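PDB 2V2G: peroxiredoxin 6 from Arenicola marina, which probably reduces hydrogen peroxide and organic hydroperoxides to water and alcohols at the expense of thiols, as an antioxidant peroxidase of the Prx6 subfamily. Local coordinates for the interface of chains A and B. Coordinates in Å, arbitrary orientation; residue numbers count along the deposited sequence, not the author numbering. Chains: chain A/B, Peroxiredoxin 6.

The interface of chains A and B. Residues chain A 162-163, 166, 173; chain B 148-149.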
loop_
_atom_site.group_PDB
_atom_site.type_symbol
_atom_site.label_atom_id
_atom_site.label_comp_id
_atom_site.label_asym_id
_atom_site.label_seq_id
_atom_site.Cartn_x
_atom_site.Cartn_y
_atom_site.Cartn_z
ATOM N N SER A 162 2.403 3.017 13.313
ATOM C CA SER A 162 3.317 4.138 12.905
ATOM C C SER A 162 2.552 5.433 12.855
ATOM O O SER A 162 2.974 6.463 13.416
ATOM C CB SER A 162 3.970 3.859 11.571
ATOM O OG SER A 162 4.682 4.999 11.101
ATOM N N LEU A 163 1.383 5.410 12.233
ATOM C CA LEU A 163 0.612 6.660 12.046
ATOM C C LEU A 163 0.187 7.224 13.424
ATOM O O LEU A 163 0.142 8.427 13.587
ATOM C CB LEU A 163 -0.618 6.424 11.168
ATOM C CG LEU A 163 -0.332 6.093 9.710
ATOM C CD1 LEU A 163 -1.603 5.427 9.145
ATOM C CD2 LEU A 163 0.099 7.338 8.930
ATOM N N THR A 166 3.371 8.679 15.238
ATOM C CA THR A 166 3.957 9.857 14.655
ATOM C C THR A 166 3.001 11.034 14.633
ATOM O O THR A 166 3.425 12.154 14.351
ATOM C CB THR A 166 4.463 9.513 13.213
ATOM O OG1 THR A 166 3.306 9.116 12.412
ATOM C CG2 THR A 166 5.551 8.404 13.258
ATOM N N THR A 173 9.015 6.614 11.491
ATOM C CA THR A 173 9.372 5.220 11.666
ATOM C C THR A 173 10.175 4.736 10.423
ATOM O O THR A 173 9.776 4.960 9.260
ATOM C CB THR A 173 8.140 4.305 11.872
ATOM O OG1 THR A 173 7.210 4.422 10.807
ATOM C CG2 THR A 173 7.463 4.661 13.237
ATOM N N THR B 148 5.899 10.280 7.370
ATOM C CA THR B 148 6.072 9.799 8.743
ATOM C C THR B 148 6.408 8.301 8.840
ATOM O O THR B 148 6.895 7.825 9.858
ATOM C CB THR B 148 4.749 9.914 9.570
ATOM O OG1 THR B 148 3.631 9.280 8.895
ATOM C CG2 THR B 148 4.397 11.340 9.853
ATOM N N THR B 149 6.069 7.577 7.801
ATOM C CA THR B 149 5.930 6.101 7.894
ATOM C C THR B 149 6.721 5.343 6.804
ATOM O O THR B 149 6.306 5.287 5.646
ATOM C CB THR B 149 4.420 5.721 7.823
ATOM O OG1 THR B 149 3.753 6.413 8.919
ATOM C CG2 THR B 149 4.191 4.206 7.854
#
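The hydroxyl OG of A:Ser162, on helix 153-168, is gripped from two chains: it bonds OG1 of B:Thr149 at 2.8 Å and OG1 of A:Thr173 in its own chain at 2.6 Å. Chi1 of 172° swings this hydroxyl away from the backbone N of A:Ser162 and toward the partner loop, where the short serine side chain fits between two threonines. The chain of hydroxyls runs on within chain B, since B:Thr149 OG1 also bonds OG1 of B:Thr148 at 2.9 Å; the donors in this relay cannot be told. Threonine probably suits B:Thr149 because one branch, OG1, joins the hydroxyl bonds while the other, CG2, packs on CB of A:Ser162 at 3.7 Å. Beside the relay, the backbone N of A:Thr173 donates a nearly straight bond (164° at H) to O of B:Thr148 at 2.9 Å, part of a parallel bridge between the chains. One helical turn beyond A:Ser162, A:Thr166 returns its OG1 to O of A:Ser162 at 2.9 Å, approaching above the carbonyl plane. That bond helps hold chi1 near 62°, setting OG1 3.3 Å from CB of B:Thr148 and CG2 3.7 Å from its O, the side chains crossing at a slant. An alanine at A:Thr166, lacking both branches, is likely to open a gap beside B:Thr148 and leave O of A:Ser162 without its hydroxyl donor. Distant from A:Ser45, the engineered replacement of the peroxidatic cysteine, this patch probably serves assembly, tying helix and following segment to the partner's loop in the two-fold dimer.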